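Local coordinates for BH0236 protein (Bacillus halodurans, PDB 5T7A), which is a family 56 carbohydrate-binding module that probably binds beta-1,3-glucan and so contributes to its hydrolysis, at residues 27-39 against 46-58. Residues are numbered along the deposited sequence; the frame is centred on the assembly and turned at random.
With EDO (1,2-ethanediol), chain D; EDO (1,2-ethanediol), chain C.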
# COMPACT_ATOMS: atom_id res chain seq x y z
N GLY A 27 4.84 -8.56 9.28
CA GLY A 27 4.64 -7.57 8.21
C GLY A 27 5.81 -7.47 7.26
O GLY A 27 6.87 -8.11 7.44
N ASP A 28 5.61 -6.70 6.18
CA ASP A 28 6.61 -6.59 5.12
C ASP A 28 6.87 -5.14 4.85
O ASP A 28 5.94 -4.30 4.84
CB ASP A 28 6.05 -7.08 3.77
CG ASP A 28 5.83 -8.50 3.70
OD1 ASP A 28 6.23 -9.22 4.64
OD2 ASP A 28 5.21 -8.93 2.68
N SER A 29 8.11 -4.83 4.56
CA SER A 29 8.50 -3.50 4.13
C SER A 29 9.34 -3.54 2.87
O SER A 29 10.08 -4.52 2.62
CB SER A 29 9.23 -2.70 5.19
OG SER A 29 8.39 -2.38 6.30
N HIS A 30 9.13 -2.51 2.04
CA HIS A 30 9.89 -2.30 0.85
C HIS A 30 10.42 -0.87 0.90
O HIS A 30 9.67 0.01 1.29
CB HIS A 30 9.01 -2.46 -0.36
CG HIS A 30 8.36 -3.81 -0.42
ND1 HIS A 30 9.03 -4.95 -0.84
CD2 HIS A 30 7.14 -4.21 -0.01
CE1 HIS A 30 8.18 -5.97 -0.79
NE2 HIS A 30 7.04 -5.55 -0.27
N THR A 31 11.67 -0.64 0.45
CA THR A 31 12.22 0.66 0.60
C THR A 31 12.81 1.14 -0.73
O THR A 31 13.49 0.36 -1.45
CB THR A 31 13.34 0.70 1.66
OG1 THR A 31 14.25 -0.40 1.49
CG2 THR A 31 12.72 0.64 3.01
N HIS A 32 12.64 2.43 -0.93
CA HIS A 32 13.13 3.17 -2.09
C HIS A 32 13.45 4.56 -1.56
O HIS A 32 12.84 5.02 -0.59
CB HIS A 32 12.08 3.31 -3.19
CG HIS A 32 12.53 4.11 -4.37
ND1 HIS A 32 12.36 5.48 -4.46
CD2 HIS A 32 13.13 3.74 -5.51
CE1 HIS A 32 12.86 5.92 -5.60
NE2 HIS A 32 13.36 4.88 -6.24
N PRO A 33 14.42 5.29 -2.15
CA PRO A 33 14.65 6.61 -1.57
C PRO A 33 13.43 7.52 -1.32
O PRO A 33 13.41 8.30 -0.37
CB PRO A 33 15.63 7.24 -2.59
CG PRO A 33 16.40 6.10 -2.98
CD PRO A 33 15.42 5.02 -3.17
N ASP A 34 12.38 7.40 -2.13
CA ASP A 34 11.15 8.12 -1.91
C ASP A 34 10.19 7.59 -0.89
O ASP A 34 9.29 8.30 -0.54
CB ASP A 34 10.38 8.19 -3.24
CG ASP A 34 11.01 9.11 -4.26
OD1 ASP A 34 11.94 9.85 -3.92
OD2 ASP A 34 10.52 9.14 -5.41
N TYR A 35 10.35 6.38 -0.36
CA TYR A 35 9.31 5.79 0.53
C TYR A 35 9.76 4.49 1.22
O TYR A 35 10.55 3.68 0.68
CB TYR A 35 8.03 5.47 -0.27
CG TYR A 35 8.19 4.49 -1.40
CD1 TYR A 35 8.17 3.15 -1.20
CD2 TYR A 35 8.42 4.94 -2.70
CE1 TYR A 35 8.35 2.21 -2.23
CE2 TYR A 35 8.63 4.03 -3.74
CZ TYR A 35 8.62 2.68 -3.48
OH TYR A 35 8.82 1.74 -4.48
N THR A 36 9.09 4.23 2.34
CA THR A 36 8.97 2.88 2.90
C THR A 36 7.51 2.50 2.68
O THR A 36 6.60 3.38 2.90
CB THR A 36 9.22 2.83 4.39
OG1 THR A 36 10.52 3.40 4.64
CG2 THR A 36 9.21 1.41 4.87
N ALA A 37 7.26 1.29 2.18
CA ALA A 37 5.88 0.90 1.95
C ALA A 37 5.71 -0.57 2.22
O ALA A 37 6.67 -1.33 2.13
CB ALA A 37 5.43 1.20 0.52
N GLY A 38 4.49 -1.01 2.55
CA GLY A 38 4.38 -2.41 2.84
C GLY A 38 3.08 -2.74 3.55
O GLY A 38 2.06 -2.06 3.40
N ILE A 39 3.15 -3.83 4.33
CA ILE A 39 2.02 -4.36 5.07
C ILE A 39 2.32 -4.29 6.57
O ILE A 39 3.40 -4.73 7.00
CB ILE A 39 1.73 -5.80 4.67
CG1 ILE A 39 1.53 -5.91 3.14
CG2 ILE A 39 0.52 -6.32 5.42
CD1 ILE A 39 0.43 -5.11 2.48
N GLU A 46 -7.88 -8.31 9.14
CA GLU A 46 -7.44 -7.14 8.33
C GLU A 46 -5.94 -7.03 8.30
O GLU A 46 -5.24 -7.60 9.10
CB GLU A 46 -8.01 -5.83 8.80
CG GLU A 46 -7.44 -5.25 10.04
CD GLU A 46 -8.02 -3.90 10.43
OE1 GLU A 46 -9.24 -3.73 10.44
OE2 GLU A 46 -7.23 -2.98 10.75
N VAL A 47 -5.46 -6.33 7.27
CA VAL A 47 -4.05 -5.86 7.23
C VAL A 47 -4.13 -4.45 6.81
O VAL A 47 -5.14 -3.99 6.19
CB VAL A 47 -3.13 -6.65 6.25
CG1 VAL A 47 -3.23 -8.17 6.51
CG2 VAL A 47 -3.47 -6.39 4.80
N THR A 48 -3.04 -3.69 7.05
CA THR A 48 -2.96 -2.31 6.58
C THR A 48 -1.84 -2.18 5.58
O THR A 48 -0.71 -2.49 5.87
CB THR A 48 -2.76 -1.32 7.72
OG1 THR A 48 -3.95 -1.35 8.56
CG2 THR A 48 -2.55 0.10 7.17
N ILE A 49 -2.18 -1.71 4.38
CA ILE A 49 -1.13 -1.27 3.42
C ILE A 49 -0.72 0.11 3.82
O ILE A 49 -1.58 1.02 3.99
CB ILE A 49 -1.64 -1.21 1.97
CG1 ILE A 49 -2.18 -2.59 1.52
CG2 ILE A 49 -0.52 -0.81 1.02
CD1 ILE A 49 -2.92 -2.56 0.21
N PHE A 50 0.60 0.32 3.96
CA PHE A 50 1.08 1.64 4.36
C PHE A 50 2.09 2.13 3.34
O PHE A 50 2.79 1.37 2.70
CB PHE A 50 1.70 1.66 5.73
CG PHE A 50 3.07 1.01 5.83
CD1 PHE A 50 3.17 -0.37 5.98
CD2 PHE A 50 4.23 1.76 5.75
CE1 PHE A 50 4.42 -0.97 6.11
CE2 PHE A 50 5.50 1.17 5.83
CZ PHE A 50 5.60 -0.19 6.03
N PHE A 51 2.18 3.44 3.28
CA PHE A 51 3.14 4.16 2.39
C PHE A 51 3.63 5.40 3.13
O PHE A 51 2.84 6.27 3.52
CB PHE A 51 2.42 4.53 1.09
CG PHE A 51 3.34 5.15 0.03
CD1 PHE A 51 3.95 4.33 -0.91
CD2 PHE A 51 3.62 6.51 0.02
CE1 PHE A 51 4.80 4.83 -1.88
CE2 PHE A 51 4.45 7.01 -0.92
CZ PHE A 51 5.05 6.20 -1.84
N ALA A 52 4.91 5.43 3.44
CA ALA A 52 5.51 6.47 4.29
C ALA A 52 6.58 7.18 3.47
O ALA A 52 7.76 6.76 3.41
CB ALA A 52 6.11 5.82 5.55
N PRO A 53 6.21 8.27 2.79
CA PRO A 53 7.15 8.90 1.90
C PRO A 53 8.17 9.73 2.65
O PRO A 53 7.91 10.22 3.72
CB PRO A 53 6.27 9.77 0.99
CG PRO A 53 5.17 10.17 1.96
CD PRO A 53 4.88 8.92 2.76
N THR A 54 9.35 9.84 2.08
CA THR A 54 10.42 10.68 2.64
C THR A 54 10.24 12.14 2.43
O THR A 54 10.78 12.94 3.17
CB THR A 54 11.78 10.22 2.10
OG1 THR A 54 11.74 10.14 0.68
CG2 THR A 54 12.16 8.88 2.70
N THR A 55 9.50 12.51 1.40
CA THR A 55 9.06 13.87 1.19
C THR A 55 7.54 13.85 1.27
O THR A 55 6.92 12.95 0.77
CB THR A 55 9.52 14.33 -0.19
OG1 THR A 55 10.93 14.44 -0.24
CG2 THR A 55 8.90 15.76 -0.49
N GLU A 56 6.94 14.81 1.96
CA GLU A 56 5.47 14.92 2.07
C GLU A 56 4.81 14.85 0.69
O GLU A 56 5.32 15.44 -0.21
CB GLU A 56 5.11 16.26 2.74
CG GLU A 56 3.63 16.49 2.89
CD GLU A 56 3.27 17.79 3.60
OE1 GLU A 56 4.14 18.42 4.22
OE2 GLU A 56 2.06 18.14 3.56
N ALA A 57 3.75 14.06 0.60
CA ALA A 57 2.98 13.87 -0.64
C ALA A 57 1.61 14.62 -0.53
O ALA A 57 0.98 14.59 0.50
CB ALA A 57 2.74 12.39 -0.83
N ARG A 58 1.17 15.23 -1.63
CA ARG A 58 -0.15 15.84 -1.65
C ARG A 58 -1.23 14.73 -1.64
O ARG A 58 -2.34 14.91 -1.08
CB ARG A 58 -0.32 16.72 -2.84
CG ARG A 58 0.49 18.01 -2.78
CD ARG A 58 0.12 18.92 -3.95
NE ARG A 58 0.68 18.49 -5.22
CZ ARG A 58 -0.01 18.34 -6.34
NH1 ARG A 58 -1.35 18.53 -6.35
NH2 ARG A 58 0.60 17.98 -7.41
C1 EDO D . -1.01 16.38 -9.90
O1 EDO D . -0.48 17.72 -10.12
C2 EDO D . 0.13 15.59 -9.38
O2 EDO D . 0.88 15.15 -10.38
C1 EDO C . 10.96 10.11 -8.55
O1 EDO C . 11.88 9.80 -7.43
C2 EDO C . 11.71 9.81 -9.81
O2 EDO C . 12.69 10.79 -10.00
O HOH W 1 8.86 10.96 -1.29
O HOH W 2 11.50 11.99 -1.20
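The ring of Phe-50 lies across Gly-38, its partner in the antiparallel beta hairpin formed by strands 35-39 and 46-53, part of a wholly antiparallel beta fold. Its CG sits between the backbone N and the carbonyl carbon (chi1 73°), which swings the ring over the neighbouring strand, with Gly-38 N 3.5 Å above the ring plane, toward its rim. Glycine suits this site: a CB would press on Phe-50 CE1 and clash with Asp-28 O, and the backbone angles alone call for it. Beyond the glycine, Phe-50 CZ meets Ser-29 OG at the ring edge, 3.6 Å away, while Thr-36 lays its CG2 methyl against CE2. With an alanine here in place of the ring, the Gly-38 backbone would probably lose its cover and the Thr-36 methyl its aromatic neighbour.

The other face, packed against strands 95-103 and 108-117, carries Tyr-35, Ala-37, Ile-39, Ile-49 and Phe-51. The rings of Tyr-35 and Phe-51 lie nearly parallel but slid apart, so that they barely overlap, planes 29° apart and centroids 4.9 Å apart, with Tyr-35 CB making a CH-pi contact over the Phe-51 face. Phe-51, whose CG is anti to the backbone N (chi1 -174°), reaches alongside the compact Ala-37 toward Tyr-35 and also meets Phe-100 and Tyr-102. Farther along, the branched Ile-39 divides its contacts, CG2 touching Val-47 CB and CD1 touching Ile-49 CG1, both at 3.8 Å.

Reciprocal backbone hydrogen bonds join Gly-38 with Phe-50 and Thr-36 with Ala-52. Past the last pair, Tyr-35 with Pro-53, the hydroxyl of Thr-54 fastens the 32-35 turn: OG1 donates to an in-plane lone pair of Pro-33 O at 2.7 Å.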